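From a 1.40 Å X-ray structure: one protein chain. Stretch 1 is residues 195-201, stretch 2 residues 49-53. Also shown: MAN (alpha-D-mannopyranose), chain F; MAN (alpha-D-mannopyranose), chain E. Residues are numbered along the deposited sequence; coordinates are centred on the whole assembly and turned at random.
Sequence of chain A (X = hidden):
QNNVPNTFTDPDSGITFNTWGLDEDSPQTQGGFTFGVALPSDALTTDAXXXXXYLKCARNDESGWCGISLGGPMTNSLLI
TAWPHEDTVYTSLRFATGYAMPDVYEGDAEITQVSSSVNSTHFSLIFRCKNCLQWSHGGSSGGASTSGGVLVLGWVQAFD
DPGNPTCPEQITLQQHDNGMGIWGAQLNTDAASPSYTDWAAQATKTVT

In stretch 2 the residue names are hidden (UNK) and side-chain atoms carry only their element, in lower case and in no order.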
ATOM      1  N   SER A 195      -4.559 -12.556 -16.163  1.00 24.54           N
ATOM      2  CA  SER A 195      -5.326 -11.349 -16.372  1.00 24.76           C
ATOM      3  C   SER A 195      -4.611 -10.065 -15.942  1.00 23.48           C
ATOM      4  O   SER A 195      -5.132  -8.974 -16.195  1.00 24.80           O
ATOM      5  CB  SER A 195      -6.673 -11.464 -15.643  1.00 28.33           C
ATOM      6  OG  SER A 195      -7.423 -12.574 -16.148  1.00 32.55           O
ATOM      7  N   TYR A 196      -3.452 -10.180 -15.287  1.00 22.17           N
ATOM      8  CA  TYR A 196      -2.764  -8.988 -14.750  1.00 21.79           C
ATOM      9  C   TYR A 196      -2.670  -7.789 -15.707  1.00 22.26           C
ATOM     10  O   TYR A 196      -2.968  -6.664 -15.312  1.00 22.99           O
ATOM     11  CB  TYR A 196      -1.365  -9.298 -14.186  1.00 21.04           C
ATOM     12  CG  TYR A 196      -0.711  -8.075 -13.576  1.00 20.73           C
ATOM     13  CD1 TYR A 196      -0.907  -7.768 -12.231  1.00 19.59           C
ATOM     14  CD2 TYR A 196       0.094  -7.223 -14.322  1.00 21.65           C
ATOM     15  CE1 TYR A 196      -0.344  -6.654 -11.671  1.00 20.91           C
ATOM     16  CE2 TYR A 196       0.668  -6.091 -13.773  1.00 19.48           C
ATOM     17  CZ  TYR A 196       0.448  -5.815 -12.432  1.00 19.93           C
ATOM     18  OH  TYR A 196       1.005  -4.722 -11.792  1.00 20.09           O
ATOM     19  N   THR A 197      -2.238  -8.022 -16.948  1.00 23.27           N
ATOM     20  CA  THR A 197      -2.067  -6.916 -17.891  1.00 24.96           C
ATOM     21  C   THR A 197      -3.382  -6.182 -18.170  1.00 25.59           C
ATOM     22  O   THR A 197      -3.402  -4.952 -18.264  1.00 24.97           O
ATOM     23  CB  THR A 197      -1.380  -7.382 -19.209  1.00 27.56           C
ATOM     24  OG1 THR A 197      -2.057  -8.542 -19.706  1.00 31.67           O
ATOM     25  CG2 THR A 197       0.080  -7.733 -18.940  1.00 28.18           C
ATOM     26  N   ASP A 198      -4.482  -6.925 -18.257  1.00 25.01           N
ATOM     27  CA  ASP A 198      -5.793  -6.306 -18.472  1.00 26.19           C
ATOM     28  C   ASP A 198      -6.180  -5.468 -17.258  1.00 25.85           C
ATOM     29  O   ASP A 198      -6.714  -4.363 -17.363  1.00 26.70           O
ATOM     30  CB  ASP A 198      -6.864  -7.381 -18.686  1.00 28.70           C
ATOM     31  CG  ASP A 198      -6.727  -8.093 -20.021  1.00 33.19           C
ATOM     32  OD1 ASP A 198      -6.107  -7.533 -20.953  1.00 33.57           O
ATOM     33  OD2 ASP A 198      -7.259  -9.217 -20.141  1.00 36.41           O
ATOM     34  N   TRP A 199      -5.905  -6.024 -16.094  1.00 23.57           N
ATOM     35  CA  TRP A 199      -6.213  -5.354 -14.840  1.00 22.51           C
ATOM     36  C   TRP A 199      -5.399  -4.073 -14.699  1.00 22.97           C
ATOM     37  O   TRP A 199      -5.929  -3.026 -14.326  1.00 25.02           O
ATOM     38  CB  TRP A 199      -5.928  -6.303 -13.681  1.00 22.77           C
ATOM     39  CG  TRP A 199      -6.895  -7.435 -13.598  1.00 21.37           C
ATOM     40  CD1 TRP A 199      -8.116  -7.523 -14.207  1.00 23.70           C
ATOM     41  CD2 TRP A 199      -6.729  -8.635 -12.848  1.00 23.32           C
ATOM     42  NE1 TRP A 199      -8.721  -8.716 -13.876  1.00 25.37           N
ATOM     43  CE2 TRP A 199      -7.891  -9.412 -13.039  1.00 24.18           C
ATOM     44  CE3 TRP A 199      -5.719  -9.118 -12.007  1.00 24.01           C
ATOM     45  CZ2 TRP A 199      -8.063 -10.655 -12.434  1.00 24.11           C
ATOM     46  CZ3 TRP A 199      -5.891 -10.357 -11.416  1.00 24.90           C
ATOM     47  CH2 TRP A 199      -7.058 -11.105 -11.623  1.00 24.57           C
ATOM     48  N   ALA A 200      -4.103  -4.154 -15.004  1.00 23.50           N
ATOM     49  CA  ALA A 200      -3.225  -2.993 -14.886  1.00 24.39           C
ATOM     50  C   ALA A 200      -3.662  -1.848 -15.803  1.00 24.85           C
ATOM     51  O   ALA A 200      -3.497  -0.665 -15.473  1.00 24.84           O
ATOM     52  CB  ALA A 200      -1.774  -3.395 -15.157  1.00 24.78           C
ATOM     53  N   ALA A 201      -4.256  -2.202 -16.941  1.00 24.87           N
ATOM     54  CA  ALA A 201      -4.749  -1.220 -17.896  1.00 26.18           C
ATOM     55  C   ALA A 201      -5.948  -0.415 -17.387  1.00 25.60           C
ATOM     56  O   ALA A 201      -6.308   0.602 -17.985  1.00 28.10           O
ATOM     57  CB  ALA A 201      -5.077  -1.905 -19.233  1.00 26.58           C
ATOM     58  N   UNK A  49       8.405  -6.353 -10.857  1.00 20.72           N
ATOM     59  CA  UNK A  49       8.788  -4.983 -10.533  1.00 21.27           C
ATOM     60  C   UNK A  49       7.582  -4.156 -10.067  1.00 20.32           C
ATOM     61  O   UNK A  49       7.751  -3.063  -9.533  1.00 21.08           O
ATOM     62  o   UNK A  49       8.481  -4.247 -12.817  1.00 25.04           O
ATOM     63  c   UNK A  49       9.405  -4.301 -11.748  1.00 23.54           C
ATOM     64  N   UNK A  50       6.371  -4.665 -10.280  1.00 20.50           N
ATOM     65  CA  UNK A  50       5.152  -3.914  -9.972  1.00 20.99           C
ATOM     66  C   UNK A  50       4.056  -4.819  -9.480  1.00 19.66           C
ATOM     67  O   UNK A  50       4.134  -6.050  -9.573  1.00 20.50           O
ATOM     68  o   UNK A  50       4.259  -2.491 -14.161  1.00 25.24           O
ATOM     69  c   UNK A  50       4.232  -4.034 -12.368  1.00 22.93           C
ATOM     70  o   UNK A  50       2.296  -3.218 -13.478  1.00 25.35           O
ATOM     71  c   UNK A  50       3.547  -3.202 -13.426  1.00 22.88           C
ATOM     72  c   UNK A  50       4.684  -3.159 -11.207  1.00 21.64           C
ATOM     73  N   UNK A  51       3.022  -4.187  -8.929  1.00 18.86           N
ATOM     74  CA  UNK A  51       1.837  -4.895  -8.477  1.00 17.18           C
ATOM     75  C   UNK A  51       0.637  -3.964  -8.533  1.00 16.66           C
ATOM     76  O   UNK A  51       0.788  -2.754  -8.688  1.00 18.19           O
ATOM     77  c   UNK A  51       2.021  -5.427  -7.048  1.00 18.46           C
ATOM     78  c   UNK A  51       2.192  -4.355  -6.006  1.00 17.76           C
ATOM     79  c   UNK A  51       3.437  -3.788  -5.765  1.00 19.44           C
ATOM     80  c   UNK A  51       1.111  -3.928  -5.262  1.00 17.54           C
ATOM     81  c   UNK A  51       2.487  -2.395  -4.058  1.00 17.54           C
ATOM     82  c   UNK A  51       3.589  -2.817  -4.796  1.00 18.37           C
ATOM     83  c   UNK A  51       1.254  -2.947  -4.292  1.00 17.23           C
ATOM     84  N   UNK A  52      -0.552  -4.539  -8.419  1.00 15.64           N
ATOM     85  CA  UNK A  52      -1.760  -3.762  -8.196  1.00 15.60           C
ATOM     86  C   UNK A  52      -2.100  -3.969  -6.742  1.00 15.75           C
ATOM     87  O   UNK A  52      -2.210  -5.106  -6.276  1.00 17.77           O
ATOM     88  c   UNK A  52      -4.204  -3.511  -8.784  1.00 18.48           C
ATOM     89  c   UNK A  52      -2.892  -4.239  -9.111  1.00 16.78           C
ATOM     90  c   UNK A  52      -2.486  -3.980 -10.574  1.00 18.77           C
ATOM     91  c   UNK A  52      -3.429  -4.606 -11.624  1.00 20.58           C
ATOM     92  N   UNK A  53      -2.228  -2.866  -6.015  1.00 15.91           N
ATOM     93  CA  UNK A  53      -2.523  -2.944  -4.592  1.00 16.46           C
ATOM     94  C   UNK A  53      -3.961  -2.601  -4.208  1.00 16.82           C
ATOM     95  O   UNK A  53      -4.674  -1.906  -4.932  1.00 16.05           O
TER
HETATM   96  C1  MAN F 404      -2.687  -8.298 -20.975  1.00 38.03           C
HETATM   97  C2  MAN F 404      -3.693  -9.510 -21.024  1.00 41.38           C
HETATM   98  C3  MAN F 404      -2.979 -10.856 -21.252  1.00 43.70           C
HETATM   99  C4  MAN F 404      -1.955 -10.728 -22.362  1.00 43.62           C
HETATM  100  C5  MAN F 404      -0.998  -9.597 -22.004  1.00 42.73           C
HETATM  101  C6  MAN F 404       0.147  -9.463 -22.960  1.00 44.95           C
HETATM  102  O2  MAN F 404      -4.621  -9.398 -22.117  1.00 42.11           O
HETATM  103  O3  MAN F 404      -3.900 -11.912 -21.567  1.00 45.11           O
HETATM  104  O4  MAN F 404      -1.228 -11.938 -22.486  1.00 43.93           O
HETATM  105  O5  MAN F 404      -1.729  -8.354 -21.990  1.00 39.56           O
HETATM  106  O6  MAN F 404       1.322  -9.852 -22.243  1.00 46.78           O
HETATM  107  C1  MAN E 403      -8.562 -12.839 -15.302  1.00 39.47           C
HETATM  108  C2  MAN E 403      -8.857 -14.240 -15.969  1.00 44.17           C
HETATM  109  C3  MAN E 403      -9.702 -14.162 -17.272  1.00 45.23           C
HETATM  110  C4  MAN E 403     -10.628 -12.922 -17.340  1.00 44.84           C
HETATM  111  C5  MAN E 403      -9.849 -11.691 -16.895  1.00 44.38           C
HETATM  112  C6  MAN E 403     -10.571 -10.360 -17.085  1.00 46.17           C
HETATM  113  O2  MAN E 403      -9.570 -15.117 -15.089  1.00 46.27           O
HETATM  114  O3  MAN E 403     -10.482 -15.341 -17.426  1.00 46.75           O
HETATM  115  O4  MAN E 403     -11.122 -12.727 -18.655  1.00 44.69           O
HETATM  116  O5  MAN E 403      -9.568 -11.884 -15.501  1.00 41.64           O
HETATM  117  O6  MAN E 403     -11.647 -10.301 -16.164  1.00 48.19           O

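Position 49 carries two side-chain atoms, a carbon and then an oxygen, with no fork and no ring. Neither atom comes within reach of the helical stretch. That is the hydroxymethyl group of serine, S49, and the lesson of this position is simply that the contact has not yet begun.

Position 50 shows three carbons in a row, the third carrying two oxygens, one of which lies 2.6 Å from Y196 OH. A carboxylate at the end of two methylenes would be glutamate, and an amide would put a nitrogen where one oxygen stands; the element labels settle it as E50. Its CA-to-CB bond points toward the helix, and the chain, with chi1 in p and chi2 in t, brings the carboxylate to the hydroxyl of Y196. Y196 OH donates a hydrogen bond to E50 OE2 over 2.6 Å, a short one, as suits a phenol facing a carboxylate. OE2 lies at the edge of the tyrosine ring, near its plane, where the phenol can direct its proton. Both carboxylate oxygens also have hydrogen-bond partners elsewhere in the structure, so this buried acid is not left unsatisfied.

Position 51 has one carbon followed by a ring of six carbons, with no oxygen on it. The ring touches nothing on the helix; the backbone C of position 51 does, 3.4 Å from Y196 OH. This is phenylalanine, F51. Here the strand begins, and CA to CB points away from the helix, leaving the backbone to make the contact, so the phenol end rests against the main chain while it reaches for its acceptor.

Position 52 has four carbons, forked at the first, one arm two carbons long and the other a single methyl. They pack on Y196, W199 and A200. That is isoleucine, I52, in the m, t rotamer, pointing toward the helix. Its longer arm is a probe of the helix surface: I52 CD1 stands 3.7 Å from W199 CB, 4.1 Å from A200 CB and 3.5 Å from A200 N. Closer to the fork, I52 CG1 packs 3.6 Å from Y196 CE1.

Position 53 has no side-chain atoms at all and is glycine, G53. It makes no contact with the helix; a CB placed there would fall about 3.0 Å from F51 CE2, so the crowding comes from within its own strand.

The contact is small, burying 236 Å² in all, and its rule is economy. Alternation along the strand sends F51 away and I52 toward the helix, so one aliphatic residue serves three helical neighbours. The alanine at A200 has a short side chain, and I52 CD1 reaches the backbone nitrogen beside it. A200 N is already hydrogen-bonded to Y196 O at 2.8 Å, so a methyl can rest there without leaving a donor unpaired. Y196 joins the two halves, its ring packing against I52 while its hydroxyl is tied to E50. Meanwhile T197 and D198 turn away; T197 OG1 is bonded to the chain F mannose C1 at 1.4 Å, leaving the sugar off this interface.

Stretch 2 (49-53) SEFIG
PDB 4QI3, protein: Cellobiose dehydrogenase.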